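PDB 3BPK: nitrilotriacetate monooxygenase component B from Bacillus cereus ATCC 14579, which probably binds FMN and works as the flavin reductase-like component of a nitrilotriacetate monooxygenase system, supplying reduced flavin to the oxygenating partner. Local coordinates for the interface of chains A and B. Residues are numbered along the deposited sequence; one frame, centred on the assembly and turned at random. Chains: chain A/B, Nitrilotriacetate monooxygenase component B.

Contact 1: the interface of chains A and B. Residues chain A 58, 60, 136, 165; chain B 17, 20-21, 25.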
ATOM      1  N   PRO A  58     -12.176   4.889  -8.857  1.00 16.13           N
ATOM      2  CA  PRO A  58     -11.115   5.062  -7.838  1.00 15.65           C
ATOM      3  C   PRO A  58     -11.334   4.091  -6.686  1.00 15.56           C
ATOM      4  O   PRO A  58     -12.335   4.210  -5.955  1.00 15.90           O
ATOM      5  CB  PRO A  58     -11.260   6.518  -7.400  1.00 17.04           C
ATOM      6  CG  PRO A  58     -12.581   6.993  -7.970  1.00 19.02           C
ATOM      7  CD  PRO A  58     -12.932   6.132  -9.123  1.00 17.36           C
ATOM      8  N   ILE A  60      -9.414   2.073  -3.292  1.00 13.07           N
ATOM      9  CA  ILE A  60      -8.311   2.061  -2.324  0.70 13.75           C
ATOM     10  C   ILE A  60      -8.443   0.849  -1.410  1.00 13.70           C
ATOM     11  O   ILE A  60      -9.513   0.244  -1.310  1.00 14.15           O
ATOM     12  CB  ILE A  60      -8.273   3.385  -1.525  0.70 14.25           C
ATOM     13  CG1 ILE A  60      -9.571   3.586  -0.712  0.70 15.04           C
ATOM     14  CG2 ILE A  60      -8.004   4.556  -2.495  0.70 14.01           C
ATOM     15  CD1 ILE A  60      -9.631   2.849   0.637  0.70 17.62           C
HETATM   16  N   MSE A 136     -11.290  11.405   1.542  1.00 15.12           N
HETATM   17  CA  MSE A 136     -12.018  10.663   0.509  1.00 15.11           C
HETATM   18  C   MSE A 136     -13.197   9.943   1.142  1.00 14.99           C
HETATM   19  O   MSE A 136     -13.006   9.087   2.029  1.00 16.11           O
HETATM   20  CB  MSE A 136     -11.074   9.616  -0.137  1.00 15.58           C
HETATM   21  CG  MSE A 136      -9.988  10.265  -0.977  1.00 16.49           C
HETATM   22 SE   MSE A 136      -8.591   8.989  -1.460  0.70 19.95          SE
HETATM   23  CE  MSE A 136      -7.727   9.147   0.287  1.00 25.12           C
ATOM     24  N   PHE A 165     -13.936  13.288  -3.388  1.00 16.45           N
ATOM     25  CA  PHE A 165     -12.648  13.774  -2.887  1.00 16.67           C
ATOM     26  C   PHE A 165     -12.872  15.178  -2.319  1.00 17.59           C
ATOM     27  O   PHE A 165     -13.685  15.953  -2.866  1.00 18.38           O
ATOM     28  CB  PHE A 165     -11.634  13.949  -4.031  1.00 17.50           C
ATOM     29  CG  PHE A 165     -11.193  12.664  -4.709  1.00 17.52           C
ATOM     30  CD1 PHE A 165     -10.093  11.960  -4.216  1.00 17.52           C
ATOM     31  CD2 PHE A 165     -11.812  12.224  -5.863  1.00 18.29           C
ATOM     32  CE1 PHE A 165      -9.610  10.801  -4.895  1.00 18.35           C
ATOM     33  CE2 PHE A 165     -11.380  11.077  -6.537  1.00 18.88           C
ATOM     34  CZ  PHE A 165     -10.267  10.346  -6.057  1.00 19.39           C
TER
ATOM     35  N   ASN B  17      -8.895  11.111 -12.199  1.00 18.90           N
ATOM     36  CA  ASN B  17      -8.969  10.360 -10.926  1.00 18.12           C
ATOM     37  C   ASN B  17      -7.621   9.730 -10.580  1.00 18.22           C
ATOM     38  O   ASN B  17      -7.200   9.755  -9.430  1.00 17.25           O
ATOM     39  CB  ASN B  17     -10.076   9.319 -10.965  1.00 18.57           C
ATOM     40  CG  ASN B  17     -11.439   9.961 -10.929  1.00 19.83           C
ATOM     41  OD1 ASN B  17     -11.665  10.885 -10.103  1.00 19.43           O
ATOM     42  ND2 ASN B  17     -12.380   9.466 -11.770  1.00 19.50           N
ATOM     43  N   LEU B  20      -5.317  12.379  -9.159  1.00 19.04           N
ATOM     44  CA  LEU B  20      -5.642  12.705  -7.789  0.60 18.68           C
ATOM     45  C   LEU B  20      -5.225  11.592  -6.821  1.00 18.18           C
ATOM     46  O   LEU B  20      -4.662  11.880  -5.755  1.00 18.48           O
ATOM     47  CB  LEU B  20      -7.131  13.029  -7.661  0.60 19.92           C
ATOM     48  CG  LEU B  20      -7.492  13.917  -6.495  0.60 20.90           C
ATOM     49  CD1 LEU B  20      -6.538  15.090  -6.304  0.60 20.38           C
ATOM     50  CD2 LEU B  20      -8.922  14.418  -6.720  0.60 20.95           C
ATOM     51  N   LEU B  21      -5.470  10.332  -7.191  1.00 16.75           N
ATOM     52  CA  LEU B  21      -5.094   9.242  -6.281  1.00 16.18           C
ATOM     53  C   LEU B  21      -3.585   9.169  -6.133  1.00 15.58           C
ATOM     54  O   LEU B  21      -3.074   9.071  -4.992  1.00 16.24           O
ATOM     55  CB  LEU B  21      -5.571   7.901  -6.817  1.00 16.71           C
ATOM     56  CG  LEU B  21      -7.062   7.676  -6.690  1.00 16.88           C
ATOM     57  CD1 LEU B  21      -7.521   6.499  -7.592  1.00 19.47           C
ATOM     58  CD2 LEU B  21      -7.461   7.458  -5.240  1.00 17.59           C
ATOM     59  N   ILE B  25      -2.122   9.877  -2.323  1.00 14.98           N
ATOM     60  CA  ILE B  25      -1.749   8.698  -1.514  1.00 15.12           C
ATOM     61  C   ILE B  25      -0.260   8.485  -1.765  1.00 15.87           C
ATOM     62  O   ILE B  25       0.177   7.758  -2.664  1.00 15.00           O
ATOM     63  CB  ILE B  25      -2.630   7.470  -1.820  1.00 14.67           C
ATOM     64  CG1 ILE B  25      -4.111   7.800  -1.510  1.00 14.85           C
ATOM     65  CG2 ILE B  25      -2.118   6.225  -1.043  1.00 15.01           C
ATOM     66  CD1 ILE B  25      -5.107   6.738  -2.054  1.00 15.54           C
TER
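The ring of A:Phe165, on strand 155-168, meets B:Leu20 and B:Leu21 of helix 14-24 in an apolar seam between two copies of this flavin reductase-like protein.

The CH-pi contact comes first. B:Leu20 lays its CD2 methyl over one face of the phenylalanine ring, 3.7 Å from the ring centroid and shifted toward the rim, near CG of A:Phe165. The leucine CG lies roughly anti to the backbone N (chi1 -155°), an orientation that together with chi2 (43°) brings CD2 onto the face. B:Leu21, one residue further along the helix, takes the edge instead: its CD2 lies in the plane of the ring, 4.0 Å from CE1 of A:Phe165. Face and edge are thus held by neighbouring side chains of the same helix.

Aliphatic contacts continue the seam. The other branch of B:Leu21, CD1, reaches CB of A:Pro58 at 3.7 Å, while its CD2 also touches CG2 of A:Ile60. That same CG2 receives CD1 of B:Ile25 at 3.7 Å, the two isoleucines crossing at about a right angle. The selenium of selenomethionine A:Met136 stands 4.2 Å from CD1 of B:Ile25, a looser contact.

A polar group also touches the ring: OD1 of the B:Asn17 amide comes 3.6 Å from CE2 of A:Phe165, with amide and ring planes 21° apart.

The patch seats helix 14-24 and B:Ile25 just after it against strands and an adjoining loop of the other chain; with its symmetry twin it would steady a dimer.

Contact 2: the interface of chains A and B. Residues chain A 7, 9, 12, 17, 20-21; chain B 165, 172.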
ATOM      1  N   ILE A   7      15.796 -16.487   5.954  1.00 16.70           N
ATOM      2  CA  ILE A   7      14.932 -16.622   7.116  1.00 17.87           C
ATOM      3  C   ILE A   7      13.594 -17.222   6.736  1.00 17.48           C
ATOM      4  O   ILE A   7      12.838 -16.660   5.920  1.00 17.70           O
ATOM      5  CB  ILE A   7      14.755 -15.223   7.798  1.00 17.68           C
ATOM      6  CG1 ILE A   7      16.114 -14.689   8.293  1.00 18.67           C
ATOM      7  CG2 ILE A   7      13.714 -15.279   8.922  1.00 19.18           C
ATOM      8  CD1 ILE A   7      16.111 -13.213   8.671  1.00 19.79           C
ATOM      9  N   PRO A   9       9.916 -17.879   7.500  1.00 16.98           N
ATOM     10  CA  PRO A   9       8.928 -17.278   8.393  1.00 17.28           C
ATOM     11  C   PRO A   9       8.211 -18.318   9.272  1.00 20.59           C
ATOM     12  O   PRO A   9       7.714 -17.941  10.341  1.00 21.27           O
ATOM     13  CB  PRO A   9       7.920 -16.594   7.417  1.00 18.46           C
ATOM     14  CG  PRO A   9       8.080 -17.353   6.126  1.00 18.22           C
ATOM     15  CD  PRO A   9       9.574 -17.696   6.060  1.00 16.64           C
ATOM     16  N   GLN A  12      10.067 -18.720  12.724  1.00 24.02           N
ATOM     17  CA  GLN A  12      10.086 -17.638  13.675  1.00 21.92           C
ATOM     18  C   GLN A  12       8.675 -17.270  14.119  1.00 22.08           C
ATOM     19  O   GLN A  12       7.692 -17.900  13.681  1.00 23.46           O
ATOM     20  CB  GLN A  12      10.940 -16.461  13.160  1.00 23.04           C
ATOM     21  CG  GLN A  12      10.471 -15.794  11.915  1.00 21.83           C
ATOM     22  CD  GLN A  12      11.370 -14.617  11.547  1.00 21.48           C
ATOM     23  OE1 GLN A  12      12.488 -14.465  12.062  1.00 21.89           O
ATOM     24  NE2 GLN A  12      10.859 -13.747  10.695  1.00 20.68           N
ATOM     25  N   ASN A  17       8.004 -11.961  12.357  1.00 16.16           N
ATOM     26  CA  ASN A  17       7.601 -11.698  10.974  1.00 16.24           C
ATOM     27  C   ASN A  17       7.066 -10.285  10.829  1.00 16.34           C
ATOM     28  O   ASN A  17       7.347  -9.590   9.828  1.00 16.64           O
ATOM     29  CB  ASN A  17       6.566 -12.725  10.512  1.00 16.16           C
ATOM     30  CG  ASN A  17       7.180 -14.102  10.310  1.00 17.70           C
ATOM     31  OD1 ASN A  17       8.288 -14.224   9.754  1.00 18.52           O
ATOM     32  ND2 ASN A  17       6.456 -15.155  10.723  1.00 17.92           N
ATOM     33  N   LEU A  20       9.959  -7.901  10.528  1.00 17.20           N
ATOM     34  CA  LEU A  20      10.629  -7.877   9.203  1.00 17.95           C
ATOM     35  C   LEU A  20       9.732  -7.197   8.162  1.00 17.21           C
ATOM     36  O   LEU A  20      10.220  -6.427   7.315  1.00 17.43           O
ATOM     37  CB  LEU A  20      10.918  -9.272   8.701  1.00 19.21           C
ATOM     38  CG  LEU A  20      12.115  -9.954   9.266  1.00 21.63           C
ATOM     39  CD1 LEU A  20      12.382 -11.204   8.460  1.00 20.65           C
ATOM     40  CD2 LEU A  20      13.311  -8.993   9.216  1.00 23.00           C
ATOM     41  N   LEU A  21       8.435  -7.488   8.187  1.00 15.86           N
ATOM     42  CA  LEU A  21       7.581  -6.843   7.179  1.00 15.46           C
ATOM     43  C   LEU A  21       7.547  -5.348   7.358  1.00 15.44           C
ATOM     44  O   LEU A  21       7.681  -4.610   6.387  1.00 15.35           O
ATOM     45  CB  LEU A  21       6.142  -7.341   7.276  1.00 15.77           C
ATOM     46  CG  LEU A  21       5.918  -8.759   6.786  1.00 16.83           C
ATOM     47  CD1 LEU A  21       4.575  -9.295   7.331  1.00 19.84           C
ATOM     48  CD2 LEU A  21       6.041  -8.900   5.253  1.00 15.72           C
TER
ATOM     49  N   PHE B 165      12.257 -15.067   3.516  1.00 15.51           N
ATOM     50  CA  PHE B 165      12.825 -13.727   3.507  1.00 15.95           C
ATOM     51  C   PHE B 165      14.317 -13.878   3.235  1.00 16.33           C
ATOM     52  O   PHE B 165      14.952 -14.805   3.782  1.00 17.39           O
ATOM     53  CB  PHE B 165      12.730 -13.072   4.868  1.00 16.00           C
ATOM     54  CG  PHE B 165      11.352 -12.617   5.259  1.00 15.81           C
ATOM     55  CD1 PHE B 165      10.859 -11.393   4.814  1.00 17.33           C
ATOM     56  CD2 PHE B 165      10.587 -13.370   6.156  1.00 16.35           C
ATOM     57  CE1 PHE B 165       9.605 -10.925   5.256  1.00 17.43           C
ATOM     58  CE2 PHE B 165       9.343 -12.921   6.571  1.00 16.77           C
ATOM     59  CZ  PHE B 165       8.855 -11.687   6.114  1.00 15.42           C
ATOM     60  N   TYR B 172      20.404  -5.914   9.000  1.00 20.77           N
ATOM     61  CA  TYR B 172      19.589  -6.632   9.966  1.00 21.37           C
ATOM     62  C   TYR B 172      20.203  -6.490  11.347  1.00 23.02           C
ATOM     63  O   TYR B 172      21.418  -6.695  11.500  1.00 23.96           O
ATOM     64  CB  TYR B 172      19.549  -8.097   9.547  1.00 21.12           C
ATOM     65  CG  TYR B 172      18.689  -8.988  10.400  1.00 22.01           C
ATOM     66  CD1 TYR B 172      17.405  -9.365   9.988  1.00 20.83           C
ATOM     67  CD2 TYR B 172      19.159  -9.471  11.619  1.00 22.99           C
ATOM     68  CE1 TYR B 172      16.633 -10.197  10.754  1.00 21.02           C
ATOM     69  CE2 TYR B 172      18.386 -10.312  12.399  1.00 23.61           C
ATOM     70  CZ  TYR B 172      17.122 -10.690  11.953  1.00 23.37           C
ATOM     71  OH  TYR B 172      16.348 -11.522  12.731  1.00 24.44           O
TER
HETATM   72  O   HOH W   1      13.907 -12.084  11.691  1.00 22.66           O
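A:Ile7 and B:Phe165 pair their backbones as an antiparallel bridge: A:Ile7 N donates to B:Phe165 O at 2.9 Å, and B:Phe165 N returns a bond to A:Ile7 O at 2.9 Å.

The tight part surrounds the B:Phe165 ring. A:Leu20 runs antiparallel to this side chain and sets CD1 over one face, 3.7 Å from the centroid. With the leucine CG anti to the carbonyl carbon (chi1 -80°) and CD1 extended at chi2 -169°, CD1 comes to lie over the ring while CD2 turns to CE1 of B:Tyr172. A:Leu21 CD2 and A:Pro9 CB touch the ring more distantly. OD1 of A:Asn17 lies 3.6 Å from ring atom CE2 of B:Phe165. The A:Asn17 amide is fixed within its own chain, giving ND2 to A:Pro9 O and accepting A:Gln12 NE2 at OD1 from above its carbonyl plane.

Toward B:Tyr172 carbon contact persists, CD1 of A:Ile7 meeting CE1 of B:Tyr172 at 3.7 Å, but this side is partly watery: the phenol OH reaches A:Gln12 OE1 through water 1, which lies in the ring plane at its edge.

The site joins the N-terminal strand of one chain to strand 155-168 of the other beside a buried aromatic anchor, which would tie the two subunits together at this end of the two-fold interface.

Contact 3: the interface of chains A and B. Residues chain A 6-9; chain B 163-164.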
ATOM      1  N   SER A   6      19.086 -15.909   5.142  1.00 18.70           N
ATOM      2  CA  SER A   6      17.880 -16.634   4.707  0.70 17.47           C
ATOM      3  C   SER A   6      17.019 -17.009   5.916  1.00 17.73           C
ATOM      4  O   SER A   6      17.459 -17.733   6.802  1.00 17.28           O
ATOM      5  CB  SER A   6      18.248 -17.889   3.908  0.70 18.08           C
ATOM      6  OG  SER A   6      17.104 -18.680   3.662  0.70 18.54           O
ATOM      7  N   ILE A   7      15.796 -16.487   5.954  1.00 16.70           N
ATOM      8  CA  ILE A   7      14.932 -16.622   7.116  1.00 17.87           C
ATOM      9  C   ILE A   7      13.594 -17.222   6.736  1.00 17.48           C
ATOM     10  O   ILE A   7      12.838 -16.660   5.920  1.00 17.70           O
ATOM     11  CB  ILE A   7      14.755 -15.223   7.798  1.00 17.68           C
ATOM     12  CG1 ILE A   7      16.114 -14.689   8.293  1.00 18.67           C
ATOM     13  CG2 ILE A   7      13.714 -15.279   8.922  1.00 19.18           C
ATOM     14  CD1 ILE A   7      16.111 -13.213   8.671  1.00 19.79           C
ATOM     15  N   ASN A   8      13.304 -18.368   7.318  1.00 17.92           N
ATOM     16  CA  ASN A   8      12.029 -19.057   7.122  1.00 17.79           C
ATOM     17  C   ASN A   8      10.969 -18.489   8.069  1.00 17.75           C
ATOM     18  O   ASN A   8      11.067 -18.625   9.292  1.00 18.36           O
ATOM     19  CB  ASN A   8      12.225 -20.561   7.396  1.00 18.63           C
ATOM     20  CG  ASN A   8      10.968 -21.363   7.150  1.00 21.95           C
ATOM     21  OD1 ASN A   8       9.906 -20.795   6.866  1.00 21.85           O
ATOM     22  ND2 ASN A   8      11.070 -22.696   7.267  1.00 24.78           N
ATOM     23  N   PRO A   9       9.916 -17.879   7.500  1.00 16.98           N
ATOM     24  CA  PRO A   9       8.928 -17.278   8.393  1.00 17.28           C
ATOM     25  C   PRO A   9       8.211 -18.318   9.272  1.00 20.59           C
ATOM     26  O   PRO A   9       7.714 -17.941  10.341  1.00 21.27           O
ATOM     27  CB  PRO A   9       7.920 -16.594   7.417  1.00 18.46           C
ATOM     28  CG  PRO A   9       8.080 -17.353   6.126  1.00 18.22           C
ATOM     29  CD  PRO A   9       9.574 -17.696   6.060  1.00 16.64           C
TER
ATOM     30  N   VAL B 163       7.105 -16.948   1.849  1.00 14.72           N
ATOM     31  CA  VAL B 163       7.593 -18.274   2.291  1.00 15.22           C
ATOM     32  C   VAL B 163       9.112 -18.278   2.586  1.00 15.92           C
ATOM     33  O   VAL B 163       9.621 -19.230   3.187  1.00 16.96           O
ATOM     34  CB  VAL B 163       7.200 -19.388   1.312  1.00 15.83           C
ATOM     35  CG1 VAL B 163       5.684 -19.527   1.293  1.00 17.88           C
ATOM     36  CG2 VAL B 163       7.759 -19.101  -0.109  1.00 16.35           C
ATOM     37  N   ARG B 164       9.798 -17.209   2.166  0.60 15.63           N
ATOM     38  CA  ARG B 164      11.206 -17.011   2.553  0.60 15.96           C
ATOM     39  C   ARG B 164      11.555 -15.542   2.487  0.60 15.63           C
ATOM     40  O   ARG B 164      11.170 -14.859   1.531  0.60 15.49           O
ATOM     41  CB  ARG B 164      12.155 -17.786   1.630  0.60 16.48           C
ATOM     42  CG  ARG B 164      13.573 -17.933   2.203  0.60 18.21           C
ATOM     43  CD  ARG B 164      13.514 -18.872   3.425  0.60 19.45           C
ATOM     44  NE  ARG B 164      13.720 -20.285   3.086  0.60 22.51           N
ATOM     45  CZ  ARG B 164      12.884 -21.280   3.365  0.60 24.03           C
ATOM     46  NH1 ARG B 164      11.698 -21.038   3.941  0.60 20.64           N
ATOM     47  NH2 ARG B 164      13.231 -22.536   3.042  0.60 25.58           N
TER
HETATM   48  O   HOH W   2       8.310 -21.119   4.521  1.00 32.72           O
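B:Arg164 bends round A:Asn8 where the N-terminal segment of chain A runs antiparallel beside strand 155-168 of chain B, in this flavin reductase-like protein of the flavoredoxin family.

The meeting of polar side chains is mostly a matter of flat groups in van der Waals contact. NH1 of the B:Arg164 guanidinium lies 3.3 Å from CG of A:Asn8, with the amide and guanidinium planes 40° apart; the two side chains approach at a slant and are neither stacked flat nor set edge to face. Bends at chi2 (69°) and chi3 (91°) turn the arginine chain back toward the asparagine. The same NH1 makes a weak bond to the backbone O of B:Val163, poorly angled at the hydrogen, so this internal tether is slight.

A polar link across runs through water 2, which bridges OD1 of A:Asn8, 2.9 Å away, and the carbonyl O of B:Val163, 2.7 Å away. The B:Val163 oxygen thereby joins the partner chain indirectly while facing the arginine of its own chain.

Van der Waals contacts, many of carbon against oxygen, fill the rest. CD of A:Pro9 sits 3.3 Å from B:Val163 O, and the proline CG leans on the valine backbone. Further along the arginine, CD of B:Arg164 passes A:Ile7 O at 3.4 Å. The hydroxyl OG of A:Ser6 lies 3.6 Å from CD of B:Arg164, with NE of the guanidinium only slightly farther away.

Contacts 2 and 3 are neighbours, their C-alpha centres about 6 Å apart, and share A:Ile7 and A:Pro9; together they form one continuous stretch in which the start of chain A runs along strand 155-168 of chain B. Contact 1 lies about 32 Å from contact 2 and about 35 Å from contact 3, at the two-fold-related end of the interface. There the chains exchange roles: helix 14-24 of chain B meets A:Phe165, whereas in contact 2 the same helix of chain A meets B:Phe165, with Leu20 offering CD2 in one and CD1 in the other. Reciprocal anchoring at both ends suggests a stable dimer.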